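Local coordinates for CBS domain-containing protein CBSX1, chloroplastic (Arabidopsis thaliana, PDB 4GQW) that belongs to the plant CBS-pair family as a chloroplast protein and probably acts as a regulator of thioredoxins, at residues H18-T23 with T39-I44; K49-V54 with D89-A94; L96-K101 with L119-S124. All coordinates share one frame; numbering follows the deposited sequence.

Contact 1 of 3, residues H18-T23 with T39-I44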
loop_
_atom_site.group_PDB
_atom_site.type_symbol
_atom_site.label_atom_id
_atom_site.label_comp_id
_atom_site.label_asym_id
_atom_site.label_seq_id
_atom_site.Cartn_x
_atom_site.Cartn_y
_atom_site.Cartn_z
ATOM N N HIS A 18 -11.972 1.747 6.931
ATOM C CA HIS A 18 -12.371 0.352 6.826
ATOM C C HIS A 18 -11.689 -0.432 7.933
ATOM O O HIS A 18 -10.534 -0.836 7.801
ATOM C CB HIS A 18 -11.988 -0.216 5.462
ATOM C CG HIS A 18 -12.607 0.516 4.310
ATOM N ND1 HIS A 18 -11.906 1.405 3.529
ATOM C CD2 HIS A 18 -13.869 0.492 3.820
ATOM C CE1 HIS A 18 -12.706 1.897 2.600
ATOM N NE2 HIS A 18 -13.902 1.360 2.753
ATOM N N VAL A 19 -12.405 -0.641 9.030
ATOM C CA VAL A 19 -11.820 -1.275 10.203
ATOM C C VAL A 19 -12.197 -2.741 10.324
ATOM O O VAL A 19 -12.879 -3.297 9.468
ATOM C CB VAL A 19 -12.235 -0.555 11.496
ATOM C CG1 VAL A 19 -11.732 0.879 11.484
ATOM C CG2 VAL A 19 -13.747 -0.600 11.666
ATOM N N VAL A 20 -11.748 -3.355 11.411
ATOM C CA VAL A 20 -11.982 -4.765 11.661
ATOM C C VAL A 20 -11.926 -4.994 13.171
ATOM O O VAL A 20 -11.234 -4.273 13.881
ATOM C CB VAL A 20 -10.944 -5.630 10.899
ATOM C CG1 VAL A 20 -10.328 -6.692 11.788
ATOM C CG2 VAL A 20 -11.574 -6.251 9.663
ATOM N N LYS A 21 -12.684 -5.965 13.668
ATOM C CA LYS A 21 -12.699 -6.257 15.096
ATOM C C LYS A 21 -11.904 -7.530 15.366
ATOM O O LYS A 21 -11.641 -8.293 14.446
ATOM C CB LYS A 21 -14.142 -6.386 15.582
ATOM C CG LYS A 21 -14.993 -5.217 15.126
ATOM C CD LYS A 21 -16.320 -5.120 15.849
ATOM C CE LYS A 21 -17.096 -3.926 15.324
ATOM N NZ LYS A 21 -18.365 -3.685 16.054
ATOM N N PRO A 22 -11.493 -7.758 16.625
ATOM C CA PRO A 22 -10.753 -8.992 16.914
ATOM C C PRO A 22 -11.603 -10.239 16.686
ATOM O O PRO A 22 -11.066 -11.342 16.591
ATOM C CB PRO A 22 -10.424 -8.863 18.406
ATOM C CG PRO A 22 -10.507 -7.420 18.695
ATOM C CD PRO A 22 -11.574 -6.880 17.804
ATOM N N THR A 23 -12.917 -10.064 16.611
ATOM C CA THR A 23 -13.826 -11.181 16.405
ATOM C C THR A 23 -13.880 -11.533 14.928
ATOM O O THR A 23 -14.338 -12.612 14.552
ATOM C CB THR A 23 -15.240 -10.836 16.889
ATOM O OG1 THR A 23 -15.793 -9.808 16.056
ATOM C CG2 THR A 23 -15.191 -10.347 18.323
ATOM N N THR A 39 -4.149 -2.863 2.241
ATOM C CA THR A 39 -3.152 -3.826 2.694
ATOM C C THR A 39 -3.310 -4.156 4.175
ATOM O O THR A 39 -2.620 -5.030 4.699
ATOM C CB THR A 39 -1.728 -3.306 2.460
ATOM O OG1 THR A 39 -1.453 -2.231 3.366
ATOM C CG2 THR A 39 -1.577 -2.813 1.032
ATOM N N GLY A 40 -4.211 -3.450 4.848
ATOM C CA GLY A 40 -4.468 -3.700 6.254
ATOM C C GLY A 40 -5.485 -2.757 6.861
ATOM O O GLY A 40 -5.908 -1.794 6.226
ATOM N N PHE A 41 -5.882 -3.043 8.096
ATOM C CA PHE A 41 -6.788 -2.173 8.833
ATOM C C PHE A 41 -6.349 -2.001 10.272
ATOM O O PHE A 41 -5.556 -2.788 10.793
ATOM C CB PHE A 41 -8.217 -2.726 8.865
ATOM C CG PHE A 41 -8.453 -3.888 7.959
ATOM C CD1 PHE A 41 -9.079 -3.703 6.742
ATOM C CD2 PHE A 41 -8.094 -5.169 8.342
ATOM C CE1 PHE A 41 -9.322 -4.766 5.912
ATOM C CE2 PHE A 41 -8.330 -6.237 7.512
ATOM C CZ PHE A 41 -8.948 -6.035 6.298
ATOM N N PRO A 42 -6.876 -0.960 10.927
ATOM C CA PRO A 42 -6.813 -0.873 12.383
ATOM C C PRO A 42 -7.871 -1.772 12.993
ATOM O O PRO A 42 -8.921 -1.990 12.392
ATOM C CB PRO A 42 -7.150 0.593 12.655
ATOM C CG PRO A 42 -7.999 0.985 11.511
ATOM C CD PRO A 42 -7.428 0.267 10.329
ATOM N N VAL A 43 -7.585 -2.298 14.175
ATOM C CA VAL A 43 -8.513 -3.173 14.864
ATOM C C VAL A 43 -9.070 -2.476 16.095
ATOM O O VAL A 43 -8.316 -2.029 16.966
ATOM C CB VAL A 43 -7.845 -4.486 15.283
ATOM C CG1 VAL A 43 -8.894 -5.491 15.721
ATOM C CG2 VAL A 43 -7.033 -5.041 14.133
ATOM N N ILE A 44 -10.394 -2.382 16.146
ATOM C CA ILE A 44 -11.092 -1.741 17.248
ATOM C C ILE A 44 -11.959 -2.740 17.993
ATOM O O ILE A 44 -12.270 -3.815 17.482
ATOM C CB ILE A 44 -12.037 -0.645 16.747
ATOM C CG1 ILE A 44 -13.099 -1.260 15.832
ATOM C CG2 ILE A 44 -11.257 0.437 16.029
ATOM C CD1 ILE A 44 -14.161 -0.298 15.383
#

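Contact 2 of 3, residues K49-V54 with D89-A94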
loop_
_atom_site.group_PDB
_atom_site.type_symbol
_atom_site.label_atom_id
_atom_site.label_comp_id
_atom_site.label_asym_id
_atom_site.label_seq_id
_atom_site.Cartn_x
_atom_site.Cartn_y
_atom_site.Cartn_z
ATOM N N LYS A 49 -12.732 1.653 20.339
ATOM C CA LYS A 49 -11.398 1.986 20.814
ATOM C C LYS A 49 -10.356 1.116 20.121
ATOM O O LYS A 49 -10.524 -0.099 20.011
ATOM C CB LYS A 49 -11.314 1.817 22.330
ATOM C CG LYS A 49 -12.226 2.753 23.096
ATOM C CD LYS A 49 -12.042 2.611 24.598
ATOM C CE LYS A 49 -12.922 3.601 25.345
ATOM N NZ LYS A 49 -12.822 3.465 26.822
ATOM N N LEU A 50 -9.288 1.749 19.648
ATOM C CA LEU A 50 -8.229 1.055 18.928
ATOM C C LEU A 50 -7.616 -0.044 19.786
ATOM O O LEU A 50 -7.206 0.195 20.920
ATOM C CB LEU A 50 -7.146 2.043 18.500
ATOM C CG LEU A 50 -6.035 1.493 17.606
ATOM C CD1 LEU A 50 -6.563 1.239 16.209
ATOM C CD2 LEU A 50 -4.858 2.453 17.569
ATOM N N VAL A 51 -7.564 -1.256 19.246
ATOM C CA VAL A 51 -7.038 -2.377 20.008
ATOM C C VAL A 51 -5.863 -3.035 19.290
ATOM O O VAL A 51 -5.133 -3.831 19.877
ATOM C CB VAL A 51 -8.143 -3.407 20.341
ATOM C CG1 VAL A 51 -8.456 -4.276 19.141
ATOM C CG2 VAL A 51 -7.735 -4.262 21.527
ATOM N N GLY A 52 -5.659 -2.682 18.025
ATOM C CA GLY A 52 -4.502 -3.188 17.311
ATOM C C GLY A 52 -4.377 -2.745 15.869
ATOM O O GLY A 52 -5.059 -1.826 15.424
ATOM N N LEU A 53 -3.472 -3.398 15.148
ATOM C CA LEU A 53 -3.331 -3.217 13.711
ATOM C C LEU A 53 -3.170 -4.587 13.086
ATOM O O LEU A 53 -2.552 -5.472 13.674
ATOM C CB LEU A 53 -2.095 -2.385 13.375
ATOM C CG LEU A 53 -2.085 -0.866 13.556
ATOM C CD1 LEU A 53 -0.896 -0.286 12.803
ATOM C CD2 LEU A 53 -3.372 -0.232 13.085
ATOM N N VAL A 54 -3.724 -4.769 11.895
ATOM C CA VAL A 54 -3.550 -6.032 11.197
ATOM C C VAL A 54 -3.340 -5.821 9.704
ATOM O O VAL A 54 -4.002 -4.993 9.086
ATOM C CB VAL A 54 -4.718 -7.012 11.471
ATOM C CG1 VAL A 54 -6.025 -6.476 10.921
ATOM C CG2 VAL A 54 -4.411 -8.380 10.893
ATOM N N ASP A 89 -5.822 -12.836 17.130
ATOM C CA ASP A 89 -4.651 -13.667 17.376
ATOM C C ASP A 89 -3.527 -13.370 16.395
ATOM O O ASP A 89 -2.406 -13.850 16.558
ATOM C CB ASP A 89 -5.023 -15.148 17.313
ATOM C CG ASP A 89 -6.129 -15.507 18.276
ATOM O OD1 ASP A 89 -5.836 -15.695 19.473
ATOM O OD2 ASP A 89 -7.293 -15.597 17.836
ATOM N N LEU A 90 -3.828 -12.572 15.378
ATOM C CA LEU A 90 -2.843 -12.269 14.349
ATOM C C LEU A 90 -2.442 -10.799 14.334
ATOM O O LEU A 90 -1.369 -10.449 13.848
ATOM C CB LEU A 90 -3.371 -12.677 12.972
ATOM C CG LEU A 90 -3.634 -14.168 12.765
ATOM C CD1 LEU A 90 -4.210 -14.417 11.383
ATOM C CD2 LEU A 90 -2.355 -14.960 12.959
ATOM N N MET A 91 -3.300 -9.939 14.869
ATOM C CA MET A 91 -3.066 -8.503 14.795
ATOM C C MET A 91 -1.870 -8.080 15.628
ATOM O O MET A 91 -1.512 -8.745 16.597
ATOM C CB MET A 91 -4.303 -7.735 15.255
ATOM C CG MET A 91 -4.593 -7.894 16.729
ATOM S SD MET A 91 -6.044 -6.987 17.273
ATOM C CE MET A 91 -5.927 -7.261 19.033
ATOM N N THR A 92 -1.244 -6.977 15.232
ATOM C CA THR A 92 -0.230 -6.347 16.061
ATOM C C THR A 92 -0.919 -5.371 17.000
ATOM O O THR A 92 -1.502 -4.376 16.566
ATOM C CB THR A 92 0.851 -5.640 15.229
ATOM O OG1 THR A 92 1.808 -6.609 14.787
ATOM C CG2 THR A 92 1.571 -4.588 16.069
ATOM N N PRO A 93 -0.877 -5.679 18.298
ATOM C CA PRO A 93 -1.599 -4.927 19.323
ATOM C C PRO A 93 -0.913 -3.614 19.663
ATOM O O PRO A 93 0.313 -3.513 19.568
ATOM C CB PRO A 93 -1.566 -5.873 20.535
ATOM C CG PRO A 93 -1.161 -7.220 19.979
ATOM C CD PRO A 93 -0.248 -6.885 18.852
ATOM N N ALA A 94 -1.719 -2.626 20.044
ATOM C CA ALA A 94 -1.236 -1.338 20.536
ATOM C C ALA A 94 -0.132 -0.719 19.685
ATOM O O ALA A 94 1.028 -0.693 20.086
ATOM C CB ALA A 94 -0.777 -1.469 21.977
#

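Contact 3 of 3, residues L96-K101 with L119-S124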
loop_
_atom_site.group_PDB
_atom_site.type_symbol
_atom_site.label_atom_id
_atom_site.label_comp_id
_atom_site.label_asym_id
_atom_site.label_seq_id
_atom_site.Cartn_x
_atom_site.Cartn_y
_atom_site.Cartn_z
ATOM N N LEU A 96 1.650 2.556 17.383
ATOM C CA LEU A 96 1.997 3.937 17.691
ATOM C C LEU A 96 0.906 4.869 17.191
ATOM O O LEU A 96 0.413 4.714 16.079
ATOM C CB LEU A 96 3.326 4.288 17.046
ATOM C CG LEU A 96 4.367 3.204 17.314
ATOM C CD1 LEU A 96 5.633 3.499 16.539
ATOM C CD2 LEU A 96 4.644 3.120 18.796
ATOM N N VAL A 97 0.536 5.841 18.019
ATOM C CA VAL A 97 -0.694 6.592 17.804
ATOM C C VAL A 97 -0.485 8.105 17.836
ATOM O O VAL A 97 0.383 8.605 18.551
ATOM C CB VAL A 97 -1.743 6.211 18.880
ATOM C CG1 VAL A 97 -3.076 6.852 18.584
ATOM C CG2 VAL A 97 -1.905 4.703 18.960
ATOM N N VAL A 98 -1.284 8.824 17.047
ATOM C CA VAL A 98 -1.351 10.281 17.130
ATOM C C VAL A 98 -2.778 10.752 17.437
ATOM O O VAL A 98 -3.725 9.961 17.400
ATOM C CB VAL A 98 -0.870 10.943 15.828
ATOM C CG1 VAL A 98 0.484 10.383 15.422
ATOM C CG2 VAL A 98 -1.881 10.722 14.721
ATOM N N GLU A 99 -2.922 12.039 17.744
ATOM C CA GLU A 99 -4.234 12.633 18.013
ATOM C C GLU A 99 -4.672 13.553 16.879
ATOM O O GLU A 99 -3.923 13.784 15.934
ATOM C CB GLU A 99 -4.217 13.427 19.321
ATOM C CG GLU A 99 -4.717 12.665 20.532
ATOM C CD GLU A 99 -3.689 11.703 21.074
ATOM O OE1 GLU A 99 -2.491 11.893 20.784
ATOM O OE2 GLU A 99 -4.077 10.761 21.795
ATOM N N GLU A 100 -5.890 14.075 16.977
ATOM C CA GLU A 100 -6.401 15.020 15.989
ATOM C C GLU A 100 -5.698 16.367 16.111
ATOM O O GLU A 100 -5.348 16.990 15.108
ATOM C CB GLU A 100 -7.915 15.209 16.136
ATOM C CG GLU A 100 -8.750 14.038 15.651
ATOM C CD GLU A 100 -10.208 14.406 15.440
ATOM O OE1 GLU A 100 -11.056 13.973 16.247
ATOM O OE2 GLU A 100 -10.508 15.121 14.461
ATOM N N LYS A 101 -5.497 16.807 17.350
ATOM C CA LYS A 101 -4.883 18.100 17.638
ATOM C C LYS A 101 -3.377 18.061 17.426
ATOM O O LYS A 101 -2.698 19.078 17.555
ATOM C CB LYS A 101 -5.183 18.519 19.080
ATOM C CG LYS A 101 -6.645 18.814 19.369
ATOM C CD LYS A 101 -6.845 19.215 20.831
ATOM C CE LYS A 101 -8.268 19.691 21.088
ATOM N NZ LYS A 101 -8.455 20.209 22.471
ATOM N N LEU A 119 -0.363 5.947 10.480
ATOM C CA LEU A 119 -0.490 6.173 11.911
ATOM C C LEU A 119 -1.948 6.367 12.296
ATOM O O LEU A 119 -2.625 7.234 11.756
ATOM C CB LEU A 119 0.313 7.402 12.338
ATOM C CG LEU A 119 1.837 7.303 12.315
ATOM C CD1 LEU A 119 2.437 8.607 12.805
ATOM C CD2 LEU A 119 2.297 6.146 13.177
ATOM N N PRO A 120 -2.441 5.549 13.231
ATOM C CA PRO A 120 -3.812 5.686 13.732
ATOM C C PRO A 120 -4.022 6.975 14.525
ATOM O O PRO A 120 -3.144 7.407 15.281
ATOM C CB PRO A 120 -3.978 4.458 14.637
ATOM C CG PRO A 120 -2.592 4.061 14.995
ATOM C CD PRO A 120 -1.764 4.373 13.796
ATOM N N VAL A 121 -5.188 7.582 14.337
ATOM C CA VAL A 121 -5.529 8.832 14.998
ATOM C C VAL A 121 -6.685 8.614 15.955
ATOM O O VAL A 121 -7.785 8.235 15.540
ATOM C CB VAL A 121 -5.943 9.913 13.987
ATOM C CG1 VAL A 121 -6.090 11.251 14.688
ATOM C CG2 VAL A 121 -4.920 10.012 12.873
ATOM N N VAL A 122 -6.433 8.857 17.237
ATOM C CA VAL A 122 -7.471 8.696 18.243
ATOM C C VAL A 122 -7.861 10.024 18.877
ATOM O O VAL A 122 -7.284 11.067 18.569
ATOM C CB VAL A 122 -7.048 7.716 19.350
ATOM C CG1 VAL A 122 -6.627 6.385 18.747
ATOM C CG2 VAL A 122 -5.930 8.311 20.187
ATOM N N ASP A 123 -8.851 9.978 19.760
ATOM C CA ASP A 123 -9.286 11.169 20.472
ATOM C C ASP A 123 -8.885 11.119 21.940
ATOM O O ASP A 123 -8.038 10.321 22.334
ATOM C CB ASP A 123 -10.798 11.394 20.317
ATOM C CG ASP A 123 -11.636 10.234 20.841
ATOM O OD1 ASP A 123 -11.135 9.414 21.637
ATOM O OD2 ASP A 123 -12.823 10.157 20.461
ATOM N N SER A 124 -9.513 11.967 22.744
ATOM C CA SER A 124 -9.156 12.104 24.149
ATOM C C SER A 124 -9.558 10.878 24.961
ATOM O O SER A 124 -9.059 10.667 26.065
ATOM C CB SER A 124 -9.804 13.360 24.737
ATOM O OG SER A 124 -10.522 14.074 23.744
#

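Contact 1 of 3, residues H18-T23 with T39-I44
Val20 faces Val43 across a single backbone bridge, and two hydrogen bonds fix the pairing. Val20 N donates to Pro42 O over a longish 3.3 Å, while Ile44 N gives its hydrogen to Val20 O at 3.1 Å with an N-H...O angle of 150°. One residue of the 18-23 loop thus grips the two strand residues that flank its partner. Val20 O also takes a CA-H...O contact from Val43 CA, so this carbonyl is held by two hydrogens of neighbouring residues, and Lys21 CA makes a like contact with Ile44 O. Lys21 lays CB and CG past that same oxygen and sends its amine on to a salt bridge with Glu46.

The aromatic contact lies beside the bridge. Val20 CG2 sits over one face of the Phe41 ring, 4.0 Å from its centroid and 19° off the normal, a CH-pi contact displaced toward the CD2 and CE2 rim. His18 O is placed instead at the edge of that ring, near its plane, and lies 3.2 Å from Phe41 CB.

Apolar contacts complete the seam. The two methyls of Val19 divide their partners: CG1 meets Pro42 CG at 3.7 Å, and CG2 meets Ile44 CD1 at 3.8 Å, each pair of side chains crossing at about a right angle. Val43 turns CG1 anti to its backbone N (chi1 -168°), which carries that methyl to within 3.7 Å of Pro22 CD.

Within the first CBS motif, the bridge joins the loop entering helix 26-35 to the strand that follows it, and Ala29, Leu32 and Leu33 of that helix pack on Phe41. Strand 50-55 continues the sheet beyond strand 40-44, and strand 128-133 of the second CBS motif meets Val19, Pro42 and Ile44 through Leu128.

Contact 2 of 3, residues K49-V54 with D89-A94
Leu53 and Thr92 form the antiparallel hydrogen-bonded pair by which strand 50-55, in the first CBS motif of the chain, takes on the short, weakly bonded strand around 92-93 from the start of the second. Each residue donates its backbone N-H to the other's carbonyl, so the two close a reciprocal ring of bonds. Leu53 N lies 2.6 Å from Thr92 O. In the return bond Thr92 N lies 2.5 Å from Leu53 O. Both modelled separations are too short to be trusted in detail, and unusual strength should not be read into them.

Met91 supplies the main side-chain contact. Its CG lies between the backbone N and the carbonyl carbon (chi1 68°), and the chain beyond is extended, which carries the thioether alongside the 51-52 backbone. The terminal CE reaches Val51 CG1 at 3.9 Å and Val51 O at 3.6 Å, the two side chains crossing at about a right angle. SD passes Gly52 CA at 4.1 Å. At the root of the same side chain, CB lies 3.9 Å from Val54 CB and 3.3 Å from Leu53 O.

Gly52 CA lies 3.9 Å from Pro93 CA, with no side chain between them. On the far side of their strand, Val51 and Gly52 both face Val43 in a classic beta bulge.

Chemically, the contact combines a pair of backbone hydrogen bonds with an extended thioether packed against Val51, Gly52 and Val54. The two bonds hold the Leu53-Thr92 pair, and beside them Met91 adds contacts that are mainly apolar, with the bare CA of Gly52 next to SD. The join between the two CBS motifs at this point therefore rests on both kinds of interaction.

Contact 3 of 3, residues L96-K101 with L119-S124
Val98 pairs with Val121 in parallel register: Val98 N donates to Pro120 O, and Val122 N to Val98 O, each bond 2.9 Å long. The first is almost straight, at 172° about the hydrogen. Beside them Val98 spreads its methyls, CG1 against Leu119 CD1 at 3.7 Å and CG2 against Val121 CG2 at 3.6 Å. Val97 packs beside Val122: its CG1, anti to the backbone N (chi1 -173°), meets both methyls of Val122, and its CG2 approaches the Pro120 ring.

These strands bracket helix 104-113 in a beta-alpha-beta crossover, the core unit of a CBS motif, and Leu119 packs on Ile110 and Leu111 of that helix.

Glu99 bends at chi2 (78°) and folds back over Val122, bringing OE2 within 3.5 Å of Val122 CG2. An alanine here would probably leave that methyl without the carboxylate cover, opening a gap above Val122. Glu100 CG crosses Val121 CG1 at 4.0 Å.

Farther out, Glu99 N is bonded to Thr102 OG1, which ties the strand end to the approach of the helix. Asp123 OD1 accepts from the backbone N of both Asp125 and Lys127 in the turn that leads to strand 128-133.

Along the chain the three contacts come in series, each closing before the next opens. Contact 1 and contact 2 have centres about 8 Å apart and share one antiparallel sheet, in which strand 50-55 lies between strands 40-44 and 92-93; backbone hydrogen bonds probably join Val43 to Val51 and Gly52 where they meet. Contact 3 belongs to the second, mixed sheet, its centre about 15 Å from that of contact 2 and 16 Å from that of contact 1. Leu50 bridges the gap, packing on Val97 and Pro120. Strand 92-93, from the second CBS sequence range, completes the first sheet, so the two CBS motifs interlock, consistent with a CBS pair folding as one module.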